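Local coordinates for pesticidal crystal protein Cry2Aa (Bacillus thuringiensis serovar kurstaki, PDB 1I5P) that promotes colloid-osmotic lysis of midgut epithelial cells, to which it binds, in both dipteran and lepidopteran larvae, at residues V549-S555 / V568-T574; S513-N518 / D582-R586; H500-N506 / N529-T535; R558-N562 / V603-I607; D521-E526 / P616-M620. One frame throughout, in Å; residues are numbered along the deposited sequence.

In the fold
All five contacts lie in the C-terminal lectin-like beta sandwich of Cry2Aa. Contacts 3 and 4 share one sheet through the paired strands 530-537 and 602-610; their centres are about 10 Å apart. Contact 5 belongs to the other sheet, about 12 Å from contact 3 between centres, and its Phe525, Leu523 and Leu619 pack against contact 3. Contact 1 joins segments on strands 541-550 and 564-571 and touches contacts 2 and 5. Contact 2, about 10 Å from contact 5 between centres, meets the helical domain. In sequence, contact 1 is nested inside the loops closed by contacts 2 and 5, while contact 3 closes before contact 4 opens. Distant chain segments are thus tied into one sandwich.

Contact 1: V549-S555 / V568-T574; sequences VSSIGNS and VSNVNTT
The chain turns a corner at Asn570, whose CA lies 4.0 Å from Asn554 OD1. The next residue, Val571, begins the hydrogen bonding. Its N donates to Ser555 O at 2.9 Å. Its carbonyl O accepts a weak bond from Ser555 N. Val571 CG1 meets Val549 CG2 at 4.0 Å, the two side chains crossing at about a right angle.

Asn572 then sends its amide over the turn at Gly553. With CG anti to the backbone N (chi1 -163°), ND2 reaches Asn554 OD1 at 3.3 Å, a weak bond. The two amide planes stand 88° apart. Asn572 OD1 faces the other way and accepts from Thr574 N at 2.9 Å, in the carbonyl plane.

Thr573 ties the segments twice. Its N donates to Ser551 O at 2.9 Å. Its OG1 takes a nearly straight bond from Ser551 N at 2.7 Å, with an N-H...O angle of 170°. The same hydroxyl is bonded to Arg586 O, so it links 549-555 to strand 585-597. Nearby, Ser550 OG is bonded to Arg586 N. Thr574 comes last, with OG1 3.6 Å from Ile552 CA.

Within 549-555, Ser551 OG donates to Gly553 O and braces the bend. Asn572 forms an Asx turn, and Ile552 is the centre of an inverse gamma turn. The two turns lie against each other at a corner of the C-terminal lectin-like beta sandwich.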
# COMPACT_ATOMS: atom_id res chain seq x y z
N VAL A 549 -0.90 -11.09 14.06
CA VAL A 549 -0.24 -12.26 13.53
C VAL A 549 -1.21 -13.34 13.11
O VAL A 549 -2.39 -13.32 13.47
CB VAL A 549 0.71 -12.89 14.58
CG1 VAL A 549 1.51 -11.81 15.30
CG2 VAL A 549 -0.09 -13.71 15.59
N SER A 550 -0.69 -14.29 12.34
CA SER A 550 -1.47 -15.43 11.89
C SER A 550 -0.63 -16.66 12.19
O SER A 550 0.55 -16.71 11.87
CB SER A 550 -1.75 -15.35 10.39
OG SER A 550 -2.49 -16.48 9.96
N SER A 551 -1.25 -17.66 12.81
CA SER A 551 -0.53 -18.88 13.16
C SER A 551 -1.47 -20.08 13.04
O SER A 551 -2.22 -20.38 13.97
CB SER A 551 0.02 -18.77 14.58
OG SER A 551 0.79 -19.91 14.93
N ILE A 552 -1.43 -20.74 11.89
CA ILE A 552 -2.28 -21.91 11.69
C ILE A 552 -1.53 -23.08 12.31
O ILE A 552 -1.02 -23.96 11.63
CB ILE A 552 -2.52 -22.18 10.20
CG1 ILE A 552 -2.83 -20.86 9.48
CG2 ILE A 552 -3.67 -23.16 10.03
CD1 ILE A 552 -3.99 -20.09 10.07
N GLY A 553 -1.47 -23.04 13.64
CA GLY A 553 -0.78 -24.05 14.41
C GLY A 553 -0.29 -23.32 15.65
O GLY A 553 -0.57 -22.12 15.79
N ASN A 554 0.41 -24.00 16.53
CA ASN A 554 0.91 -23.35 17.74
C ASN A 554 2.27 -22.71 17.55
O ASN A 554 3.13 -23.22 16.82
CB ASN A 554 0.99 -24.34 18.90
CG ASN A 554 -0.36 -24.65 19.49
OD1 ASN A 554 -1.15 -23.75 19.78
ND2 ASN A 554 -0.64 -25.93 19.69
N SER A 555 2.45 -21.58 18.22
CA SER A 555 3.69 -20.83 18.16
C SER A 555 3.86 -20.07 19.46
O SER A 555 2.90 -19.88 20.21
CB SER A 555 3.67 -19.87 16.96
OG SER A 555 2.51 -19.05 16.99
N VAL A 568 4.29 -14.89 25.03
CA VAL A 568 2.91 -15.27 24.75
C VAL A 568 2.94 -16.66 24.14
O VAL A 568 3.38 -16.85 23.01
CB VAL A 568 2.24 -14.30 23.77
CG1 VAL A 568 0.78 -14.70 23.57
CG2 VAL A 568 2.33 -12.88 24.31
N SER A 569 2.48 -17.64 24.92
CA SER A 569 2.47 -19.03 24.47
C SER A 569 1.15 -19.47 23.88
O SER A 569 0.11 -18.84 24.09
CB SER A 569 2.82 -19.95 25.65
OG SER A 569 4.05 -19.58 26.23
N ASN A 570 1.19 -20.58 23.15
CA ASN A 570 0.00 -21.14 22.53
C ASN A 570 -0.69 -20.16 21.60
O ASN A 570 -1.91 -20.06 21.58
CB ASN A 570 -0.97 -21.61 23.62
CG ASN A 570 -0.34 -22.61 24.56
OD1 ASN A 570 0.25 -23.60 24.13
ND2 ASN A 570 -0.46 -22.36 25.86
N VAL A 571 0.11 -19.41 20.85
CA VAL A 571 -0.46 -18.46 19.90
C VAL A 571 -0.95 -19.30 18.74
O VAL A 571 -0.17 -19.97 18.07
CB VAL A 571 0.59 -17.45 19.41
CG1 VAL A 571 0.00 -16.57 18.32
CG2 VAL A 571 1.07 -16.60 20.58
N ASN A 572 -2.26 -19.29 18.51
CA ASN A 572 -2.84 -20.07 17.42
C ASN A 572 -4.07 -19.35 16.92
O ASN A 572 -5.02 -19.14 17.67
CB ASN A 572 -3.24 -21.45 17.93
CG ASN A 572 -3.45 -22.44 16.80
OD1 ASN A 572 -4.07 -22.12 15.79
ND2 ASN A 572 -2.94 -23.65 16.98
N THR A 573 -4.06 -18.98 15.64
CA THR A 573 -5.18 -18.26 15.06
C THR A 573 -5.99 -19.12 14.10
O THR A 573 -6.70 -18.61 13.24
CB THR A 573 -4.69 -17.02 14.29
OG1 THR A 573 -3.92 -17.43 13.16
CG2 THR A 573 -3.82 -16.14 15.19
N THR A 574 -5.88 -20.44 14.25
CA THR A 574 -6.61 -21.37 13.40
C THR A 574 -8.10 -21.08 13.45
O THR A 574 -8.74 -20.90 12.41
CB THR A 574 -6.39 -22.83 13.85
OG1 THR A 574 -5.00 -23.16 13.75
CG2 THR A 574 -7.20 -23.77 12.98

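Contact 2: S513-N518 / D582-R586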
# COMPACT_ATOMS: atom_id res chain seq x y z
N SER A 513 5.11 -12.30 2.42
CA SER A 513 3.88 -12.91 1.93
C SER A 513 2.78 -11.88 1.67
O SER A 513 2.35 -11.17 2.57
CB SER A 513 3.40 -13.96 2.94
OG SER A 513 2.19 -14.57 2.53
N GLU A 514 2.35 -11.82 0.42
CA GLU A 514 1.31 -10.90 -0.03
C GLU A 514 0.05 -10.89 0.86
O GLU A 514 -0.42 -11.94 1.30
CB GLU A 514 0.94 -11.26 -1.47
CG GLU A 514 -0.36 -10.66 -1.97
CD GLU A 514 -0.56 -10.84 -3.47
OE1 GLU A 514 -0.64 -12.00 -3.93
OE2 GLU A 514 -0.63 -9.82 -4.18
N LYS A 515 -0.46 -9.68 1.12
CA LYS A 515 -1.68 -9.50 1.91
C LYS A 515 -2.56 -8.45 1.24
O LYS A 515 -2.06 -7.55 0.57
CB LYS A 515 -1.35 -9.06 3.34
CG LYS A 515 -0.65 -10.14 4.15
CD LYS A 515 -1.55 -11.36 4.29
CE LYS A 515 -0.79 -12.54 4.88
NZ LYS A 515 0.33 -12.97 3.99
N PHE A 516 -3.87 -8.55 1.42
CA PHE A 516 -4.79 -7.60 0.79
C PHE A 516 -5.43 -6.62 1.77
O PHE A 516 -5.82 -5.53 1.37
CB PHE A 516 -5.87 -8.35 0.01
CG PHE A 516 -5.32 -9.36 -0.96
CD1 PHE A 516 -5.31 -10.71 -0.65
CD2 PHE A 516 -4.78 -8.95 -2.17
CE1 PHE A 516 -4.76 -11.65 -1.52
CE2 PHE A 516 -4.22 -9.88 -3.06
CZ PHE A 516 -4.21 -11.23 -2.73
N GLY A 517 -5.54 -7.01 3.03
CA GLY A 517 -6.14 -6.12 4.02
C GLY A 517 -5.27 -6.00 5.26
O GLY A 517 -5.78 -5.96 6.38
N ASN A 518 -3.96 -5.93 5.06
CA ASN A 518 -3.01 -5.85 6.17
C ASN A 518 -2.08 -4.63 6.11
O ASN A 518 -1.04 -4.61 6.78
CB ASN A 518 -2.17 -7.13 6.18
CG ASN A 518 -1.25 -7.23 7.37
OD1 ASN A 518 -1.69 -7.20 8.52
ND2 ASN A 518 0.05 -7.35 7.11
N ASP A 582 -6.90 -13.67 4.82
CA ASP A 582 -6.07 -12.87 3.92
C ASP A 582 -4.98 -13.73 3.30
O ASP A 582 -3.96 -13.99 3.92
CB ASP A 582 -5.43 -11.73 4.71
CG ASP A 582 -5.07 -10.54 3.84
OD1 ASP A 582 -4.87 -10.73 2.62
OD2 ASP A 582 -4.97 -9.42 4.39
N ASN A 583 -5.20 -14.16 2.06
CA ASN A 583 -4.22 -14.99 1.36
C ASN A 583 -3.76 -16.18 2.21
O ASN A 583 -2.58 -16.53 2.22
CB ASN A 583 -3.02 -14.14 0.95
CG ASN A 583 -2.07 -14.86 0.02
OD1 ASN A 583 -2.49 -15.65 -0.82
ND2 ASN A 583 -0.78 -14.59 0.16
N GLY A 584 -4.70 -16.80 2.93
CA GLY A 584 -4.36 -17.94 3.76
C GLY A 584 -4.14 -17.61 5.23
O GLY A 584 -4.29 -18.47 6.09
N ALA A 585 -3.78 -16.36 5.52
CA ALA A 585 -3.55 -15.96 6.90
C ALA A 585 -4.85 -15.57 7.60
O ALA A 585 -5.75 -14.99 6.99
CB ALA A 585 -2.56 -14.78 6.94
N ARG A 586 -4.96 -15.92 8.88
CA ARG A 586 -6.14 -15.58 9.67
C ARG A 586 -5.61 -14.83 10.88
O ARG A 586 -5.28 -15.42 11.91
CB ARG A 586 -6.87 -16.84 10.12
CG ARG A 586 -7.58 -17.56 9.00
CD ARG A 586 -8.09 -18.90 9.46
NE ARG A 586 -7.80 -19.93 8.48
CZ ARG A 586 -7.76 -21.23 8.74
NH1 ARG A 586 -7.98 -21.66 9.98
NH2 ARG A 586 -7.47 -22.09 7.78
O HOH W 1 -0.31 -15.74 3.66
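Lys515 and Asp582 bring the backbones nearest, with their CA atoms 5.9 Å apart, where the loop after strand 510-513 passes a type I' beta turn from Asp582 to Ala585. Asp582 points its carboxylate at two successive backbone N-H groups. OD1 accepts from Phe516 N at 2.7 Å on its syn lone pair. OD2 accepts from Gly517 N at 2.8 Å, also on the syn side but 26° out of the carboxylate plane.

The Phe516 ring lies beside this group, with CD1 3.3 Å from Asp582 OD1 and the planes 23° apart. Its ring also meets those of Tyr227 and Phe253, on helices 202-232 and 238-259. The contact therefore borders the helical domain.

Asn583 reaches the start of the same loop. CG is anti to the backbone N (chi1 -171°), which carries ND2 to Glu514 O at 2.9 Å. Lys515 NZ reaches the same oxygen at 3.0 Å from the opposite face of the carbonyl plane. The lysine chain is bent and runs past the aspartate, and its CE packs on Ala585 CB at 3.5 Å. A water accepts from Lys515 NZ and donates to Asn583 O, and Ser522 OG is a further partner of this ammonium.

The buried carboxylate is thus held by two amide N-H groups. Lys515 NZ, 5.8 Å from Asp582 OD1 and not in contact with it, may add some stabilisation of the charge, and the ionised form is probably favoured.

Contact 3: H500-N506 / N529-T535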
# COMPACT_ATOMS: atom_id res chain seq x y z
N HIS A 500 9.81 -3.66 7.56
CA HIS A 500 10.79 -2.62 7.87
C HIS A 500 11.60 -2.92 9.12
O HIS A 500 11.65 -2.12 10.06
CB HIS A 500 10.07 -1.28 8.02
CG HIS A 500 9.35 -0.85 6.79
ND1 HIS A 500 8.33 0.09 6.81
CD2 HIS A 500 9.51 -1.18 5.49
CE1 HIS A 500 7.91 0.31 5.58
NE2 HIS A 500 8.61 -0.45 4.76
N ALA A 501 12.25 -4.08 9.13
CA ALA A 501 13.04 -4.49 10.27
C ALA A 501 14.47 -3.97 10.20
O ALA A 501 14.98 -3.62 9.14
CB ALA A 501 13.06 -6.01 10.36
N THR A 502 15.11 -3.91 11.36
CA THR A 502 16.50 -3.49 11.44
C THR A 502 17.31 -4.65 10.89
O THR A 502 18.25 -4.47 10.12
CB THR A 502 16.92 -3.24 12.89
OG1 THR A 502 16.18 -2.13 13.42
CG2 THR A 502 18.42 -2.94 12.97
N GLN A 503 16.91 -5.86 11.30
CA GLN A 503 17.57 -7.08 10.86
C GLN A 503 16.74 -8.30 11.23
O GLN A 503 15.96 -8.27 12.19
CB GLN A 503 18.97 -7.21 11.50
CG GLN A 503 18.98 -7.28 13.02
CD GLN A 503 20.36 -7.62 13.56
OE1 GLN A 503 20.91 -8.68 13.25
NE2 GLN A 503 20.93 -6.72 14.35
N VAL A 504 16.90 -9.37 10.46
CA VAL A 504 16.18 -10.62 10.68
C VAL A 504 17.16 -11.77 10.45
O VAL A 504 17.93 -11.74 9.50
CB VAL A 504 15.01 -10.79 9.69
CG1 VAL A 504 14.17 -12.01 10.07
CG2 VAL A 504 14.15 -9.53 9.66
N ASN A 505 17.14 -12.77 11.32
CA ASN A 505 18.02 -13.92 11.12
C ASN A 505 17.23 -15.00 10.39
O ASN A 505 16.04 -14.83 10.13
CB ASN A 505 18.56 -14.45 12.46
CG ASN A 505 17.46 -14.88 13.42
OD1 ASN A 505 17.73 -15.25 14.56
ND2 ASN A 505 16.22 -14.83 12.96
N ASN A 506 17.88 -16.11 10.04
CA ASN A 506 17.20 -17.18 9.32
C ASN A 506 16.55 -16.57 8.08
O ASN A 506 15.43 -16.92 7.72
CB ASN A 506 16.12 -17.82 10.20
CG ASN A 506 16.69 -18.55 11.41
OD1 ASN A 506 15.97 -18.85 12.37
ND2 ASN A 506 17.98 -18.84 11.37
N ASN A 529 12.60 -20.22 16.04
CA ASN A 529 13.60 -19.39 16.71
C ASN A 529 14.18 -18.30 15.80
O ASN A 529 15.39 -18.07 15.77
CB ASN A 529 14.73 -20.26 17.27
CG ASN A 529 15.59 -19.50 18.27
OD1 ASN A 529 15.17 -18.48 18.82
ND2 ASN A 529 16.79 -20.01 18.51
N THR A 530 13.30 -17.64 15.07
CA THR A 530 13.71 -16.55 14.20
C THR A 530 13.40 -15.26 14.95
O THR A 530 12.33 -15.12 15.54
CB THR A 530 12.92 -16.55 12.87
OG1 THR A 530 13.22 -17.75 12.13
CG2 THR A 530 13.29 -15.34 12.02
N THR A 531 14.35 -14.34 14.94
CA THR A 531 14.18 -13.07 15.62
C THR A 531 14.24 -11.93 14.63
O THR A 531 15.15 -11.85 13.80
CB THR A 531 15.26 -12.84 16.69
OG1 THR A 531 15.09 -13.79 17.75
CG2 THR A 531 15.17 -11.43 17.26
N ALA A 532 13.24 -11.05 14.71
CA ALA A 532 13.16 -9.88 13.84
C ALA A 532 13.29 -8.65 14.74
O ALA A 532 12.48 -8.45 15.65
CB ALA A 532 11.83 -9.86 13.10
N ARG A 533 14.32 -7.85 14.50
CA ARG A 533 14.52 -6.65 15.29
C ARG A 533 14.04 -5.40 14.57
O ARG A 533 14.29 -5.23 13.38
CB ARG A 533 15.99 -6.47 15.67
CG ARG A 533 16.31 -5.04 16.13
CD ARG A 533 17.66 -4.93 16.80
NE ARG A 533 17.68 -5.65 18.07
CZ ARG A 533 18.72 -5.68 18.89
NH1 ARG A 533 19.83 -5.02 18.58
NH2 ARG A 533 18.64 -6.35 20.03
N TYR A 534 13.38 -4.52 15.32
CA TYR A 534 12.89 -3.26 14.79
C TYR A 534 13.39 -2.14 15.69
O TYR A 534 13.55 -2.33 16.90
CB TYR A 534 11.36 -3.25 14.76
CG TYR A 534 10.79 -4.37 13.92
CD1 TYR A 534 10.66 -5.65 14.44
CD2 TYR A 534 10.47 -4.16 12.58
CE1 TYR A 534 10.21 -6.71 13.65
CE2 TYR A 534 10.02 -5.21 11.78
CZ TYR A 534 9.90 -6.48 12.32
OH TYR A 534 9.50 -7.52 11.53
N THR A 535 13.65 -0.98 15.10
CA THR A 535 14.14 0.16 15.86
C THR A 535 13.27 1.38 15.61
O THR A 535 12.95 1.72 14.47
CB THR A 535 15.59 0.49 15.49
OG1 THR A 535 16.39 -0.69 15.62
CG2 THR A 535 16.15 1.58 16.42
O HOH W 2 13.13 -0.92 12.11
O HOH W 3 16.81 -16.29 16.85
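Thr502 and Gln503 both face Arg533, forming a classic beta bulge at the edge of a sandwich sheet. Thr502 N and, weakly, Gln503 N donate to Arg533 O. Arg533 N returns a bond to Gln503 O at 2.9 Å.

Thr502 OG1 and Thr535 OG1 are hydrogen-bonded at 2.6 Å. Tyr534 has CG anti to its carbonyl carbon (chi1 -58°), which swings the ring against Ala501. Ala501 CB sits over one face of the Tyr534 ring, 3.9 Å from its centroid and 30° off the normal, a CH-pi contact. His500 O comes to the edge of that ring, near its plane, at 3.5 Å from CD2. A water donates to His500 O and accepts from Thr535 N, joining the two segments beyond the bulge. Tyr534 OH is held by Pro498 O.

Past the bulge, Val504 CG2 meets Ala532 CB at 4.2 Å. On the other face, Gln503 and Arg533 run side by side in the same direction. Arg533 NE then forms a salt bridge with Asp606 OD1. A weak bond from Asn505 N to Thr531 O ends the pairing.

Strand 530-537 also pairs antiparallel with strand 602-610 and parallel with strand 483-486. Val504, Ala532 and Tyr534 face the opposing sheet, where they pack against Phe525 and Leu523 of strand 522-525.

Contact 4: R558-N562 / V603-I607; sequences RVTIN and VTLDI
The peptide groups of Thr560 and Asp606 are the flat groups that meet here, through two hydrogen bonds. Thr560 N donates to Asp606 O at 2.9 Å, and Asp606 N donates back to Thr560 O. Val559 CA adds a CH...O contact to the same Asp606 O at 3.2 Å. The Asn562 amide touches Val603 CG1 through ND2, at 4.1 Å, while its OD1 is bonded to Val596 N.

The strands run antiparallel, with their axes 4.8 Å apart at the closest approach. One face is apolar. Val559 CG1 presses on Leu605 CD1 at 3.4 Å, tighter than usual for two carbons. Ile561 holds CG1 anti to its backbone N (chi1 -178°), which lays this branch against Val603 CG1 at 3.8 Å. Leu545, Leu547 and Ile622 lie against this face from the neighbouring sheet.

The other face is polar. Thr560 and Asp606 stand next to each other there, and the Asp606 carboxylate is engaged by Arg533. One water sits 2.7 Å from Thr560 O, near Thr604 OG1 and Asp606 OD2. A second water accepts from Asn562 N and donates to Thr604 O, carrying the link on where the direct bonds stop.

The chemistry therefore divides by face. Hydrocarbon contacts face the inside of the sandwich, while the charged and hydrated groups lie on the side of Thr560 and Asp606.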
# COMPACT_ATOMS: atom_id res chain seq x y z
N ARG A 558 8.12 -14.21 21.83
CA ARG A 558 8.94 -13.63 22.88
C ARG A 558 9.37 -12.23 22.44
O ARG A 558 10.16 -12.07 21.51
CB ARG A 558 10.17 -14.50 23.16
CG ARG A 558 9.85 -15.79 23.92
CD ARG A 558 11.11 -16.62 24.15
NE ARG A 558 10.87 -17.74 25.05
CZ ARG A 558 10.17 -18.83 24.75
NH1 ARG A 558 9.62 -18.96 23.54
NH2 ARG A 558 10.01 -19.79 25.65
N VAL A 559 8.82 -11.23 23.11
CA VAL A 559 9.13 -9.85 22.79
C VAL A 559 10.05 -9.24 23.84
O VAL A 559 9.78 -9.32 25.04
CB VAL A 559 7.84 -9.00 22.70
CG1 VAL A 559 8.19 -7.56 22.36
CG2 VAL A 559 6.91 -9.59 21.66
N THR A 560 11.15 -8.65 23.38
CA THR A 560 12.10 -8.03 24.28
C THR A 560 12.21 -6.56 23.93
O THR A 560 12.57 -6.19 22.81
CB THR A 560 13.48 -8.70 24.18
OG1 THR A 560 13.34 -10.10 24.41
CG2 THR A 560 14.43 -8.12 25.22
N ILE A 561 11.89 -5.72 24.91
CA ILE A 561 11.94 -4.28 24.76
C ILE A 561 11.98 -3.64 26.15
O ILE A 561 11.32 -4.12 27.07
CB ILE A 561 10.70 -3.78 23.97
CG1 ILE A 561 10.78 -2.27 23.75
CG2 ILE A 561 9.42 -4.17 24.71
CD1 ILE A 561 9.75 -1.75 22.77
N ASN A 562 12.79 -2.59 26.31
CA ASN A 562 12.91 -1.92 27.60
C ASN A 562 13.47 -2.87 28.65
O ASN A 562 13.19 -2.73 29.84
CB ASN A 562 11.54 -1.42 28.08
CG ASN A 562 10.91 -0.41 27.13
OD1 ASN A 562 9.68 -0.35 27.01
ND2 ASN A 562 11.73 0.38 26.46
N VAL A 603 14.79 3.02 20.41
CA VAL A 603 14.35 1.82 21.11
C VAL A 603 14.33 0.60 20.19
O VAL A 603 13.84 0.67 19.07
CB VAL A 603 12.94 2.03 21.68
CG1 VAL A 603 12.54 0.83 22.51
CG2 VAL A 603 12.91 3.31 22.49
N THR A 604 14.87 -0.52 20.68
CA THR A 604 14.87 -1.74 19.88
C THR A 604 13.73 -2.64 20.33
O THR A 604 13.46 -2.77 21.52
CB THR A 604 16.20 -2.52 20.02
OG1 THR A 604 16.37 -2.95 21.37
CG2 THR A 604 17.38 -1.66 19.61
N LEU A 605 13.07 -3.26 19.36
CA LEU A 605 11.97 -4.17 19.63
C LEU A 605 12.33 -5.50 19.01
O LEU A 605 12.38 -5.62 17.78
CB LEU A 605 10.67 -3.65 19.00
CG LEU A 605 9.51 -4.65 18.89
CD1 LEU A 605 9.05 -5.07 20.28
CD2 LEU A 605 8.36 -4.03 18.11
N ASP A 606 12.60 -6.50 19.84
CA ASP A 606 12.95 -7.82 19.33
C ASP A 606 11.76 -8.76 19.42
O ASP A 606 11.19 -8.96 20.49
CB ASP A 606 14.14 -8.40 20.09
CG ASP A 606 15.41 -7.62 19.87
OD1 ASP A 606 15.65 -7.18 18.72
OD2 ASP A 606 16.18 -7.44 20.84
N ILE A 607 11.39 -9.32 18.28
CA ILE A 607 10.28 -10.26 18.21
C ILE A 607 10.82 -11.64 17.83
O ILE A 607 11.22 -11.87 16.69
CB ILE A 607 9.24 -9.79 17.17
CG1 ILE A 607 8.74 -8.39 17.53
CG2 ILE A 607 8.08 -10.77 17.13
CD1 ILE A 607 7.67 -7.82 16.59
O HOH W 4 15.05 -5.11 22.37
O HOH W 5 14.47 -1.92 24.02

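Contact 5: D521-E526 / P616-M620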
# COMPACT_ATOMS: atom_id res chain seq x y z
N ASP A 521 2.40 -6.26 3.04
CA ASP A 521 2.60 -7.70 3.15
C ASP A 521 3.09 -8.12 4.53
O ASP A 521 3.49 -7.28 5.34
CB ASP A 521 3.56 -8.20 2.06
CG ASP A 521 3.05 -7.94 0.66
OD1 ASP A 521 1.81 -7.79 0.50
OD2 ASP A 521 3.87 -7.89 -0.29
N SER A 522 3.04 -9.42 4.79
CA SER A 522 3.48 -9.95 6.07
C SER A 522 4.84 -10.64 5.94
O SER A 522 5.34 -10.88 4.84
CB SER A 522 2.45 -10.94 6.62
OG SER A 522 2.33 -12.08 5.77
N LEU A 523 5.43 -10.93 7.10
CA LEU A 523 6.72 -11.61 7.14
C LEU A 523 6.43 -13.02 7.63
O LEU A 523 5.97 -13.22 8.76
CB LEU A 523 7.66 -10.88 8.12
CG LEU A 523 9.16 -10.90 7.81
CD1 LEU A 523 9.41 -10.38 6.40
CD2 LEU A 523 9.90 -10.04 8.84
N ARG A 524 6.68 -14.01 6.77
CA ARG A 524 6.42 -15.39 7.13
C ARG A 524 7.69 -16.11 7.59
O ARG A 524 8.64 -16.26 6.82
CB ARG A 524 5.80 -16.15 5.95
CG ARG A 524 5.40 -17.58 6.31
CD ARG A 524 4.82 -18.35 5.12
NE ARG A 524 5.81 -18.62 4.08
CZ ARG A 524 5.76 -18.12 2.85
NH1 ARG A 524 4.77 -17.30 2.50
NH2 ARG A 524 6.69 -18.44 1.96
N PHE A 525 7.69 -16.53 8.85
CA PHE A 525 8.83 -17.25 9.41
C PHE A 525 8.59 -18.75 9.22
O PHE A 525 7.60 -19.29 9.71
CB PHE A 525 8.98 -16.94 10.91
CG PHE A 525 9.18 -15.48 11.22
CD1 PHE A 525 8.36 -14.84 12.14
CD2 PHE A 525 10.18 -14.75 10.59
CE1 PHE A 525 8.54 -13.48 12.44
CE2 PHE A 525 10.37 -13.40 10.87
CZ PHE A 525 9.55 -12.76 11.80
N GLU A 526 9.49 -19.41 8.51
CA GLU A 526 9.36 -20.85 8.28
C GLU A 526 10.32 -21.64 9.15
O GLU A 526 10.23 -22.86 9.23
CB GLU A 526 9.59 -21.17 6.80
CG GLU A 526 8.47 -20.69 5.89
CD GLU A 526 8.70 -21.06 4.44
OE1 GLU A 526 9.61 -21.86 4.16
OE2 GLU A 526 7.96 -20.55 3.58
N PRO A 616 4.38 -22.49 9.57
CA PRO A 616 4.87 -21.12 9.40
C PRO A 616 4.15 -20.13 10.29
O PRO A 616 3.03 -20.39 10.74
CB PRO A 616 4.64 -20.84 7.92
CG PRO A 616 4.72 -22.21 7.31
CD PRO A 616 3.89 -23.00 8.28
N PHE A 617 4.79 -18.99 10.54
CA PHE A 617 4.21 -17.94 11.36
C PHE A 617 4.22 -16.65 10.54
O PHE A 617 5.22 -16.31 9.91
CB PHE A 617 5.04 -17.75 12.64
CG PHE A 617 4.55 -16.64 13.54
CD1 PHE A 617 3.79 -16.93 14.66
CD2 PHE A 617 4.89 -15.31 13.28
CE1 PHE A 617 3.37 -15.92 15.52
CE2 PHE A 617 4.47 -14.29 14.14
CZ PHE A 617 3.72 -14.59 15.26
N ASP A 618 3.10 -15.95 10.55
CA ASP A 618 2.99 -14.69 9.81
C ASP A 618 2.97 -13.50 10.76
O ASP A 618 2.04 -13.33 11.54
CB ASP A 618 1.71 -14.65 8.97
CG ASP A 618 1.88 -15.32 7.61
OD1 ASP A 618 2.42 -14.68 6.69
OD2 ASP A 618 1.46 -16.48 7.47
N LEU A 619 4.01 -12.67 10.69
CA LEU A 619 4.08 -11.46 11.51
C LEU A 619 3.45 -10.45 10.55
O LEU A 619 4.09 -10.05 9.56
CB LEU A 619 5.53 -11.07 11.79
CG LEU A 619 5.88 -10.46 13.16
CD1 LEU A 619 7.03 -9.49 12.96
CD2 LEU A 619 4.68 -9.75 13.78
N MET A 620 2.22 -10.04 10.82
CA MET A 620 1.49 -9.14 9.94
C MET A 620 1.55 -7.64 10.21
O MET A 620 1.65 -6.84 9.28
CB MET A 620 0.04 -9.61 9.85
CG MET A 620 -0.05 -11.04 9.33
SD MET A 620 -1.68 -11.74 9.48
CE MET A 620 -2.50 -10.88 8.12
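Phe525 lies alongside Phe617, both rings pointing the same way from their strands. Phe617 CD2 comes to the edge of the Phe525 ring, near its plane, at 3.7 Å from CD1. The Phe525 ring also meets Leu619, whose CB is 3.9 Å from CE1 and oblique to the ring.

Beneath them the backbones form an antiparallel ladder. Leu523 pairs with Leu619, and Phe525 with Phe617, each through two hydrogen bonds. In the second pair Phe525 N reaches Phe617 O at 2.7 Å.

The opposite face is mixed, with polar groups among Pro616 and Met620. Ser522 has OG between its backbone N and carbonyl carbon (chi1 64°). From there it donates to Asp618 OD1 at 2.8 Å, on the anti side and 27° out of the carboxylate plane. Lys515 is a nearby charge. Arg524 runs side by side with Pro616, CG against CB at 3.7 Å. Its guanidinium then turns to Glu526, gripping OE2 with NE and NH2 in a side-on salt bridge, 2.9 Å from NE.

Strand 522-525 is flanked by strands 510-513 and 617-626. On its other side, strand 617-626 pairs with strand 541-550. The Leu523, Phe525 and Leu619 side chains face the second sheet, at strand 530-537. Loop residues also border them, with Leu523 on Tyr444 and Ile499, and Leu619 on Pro498.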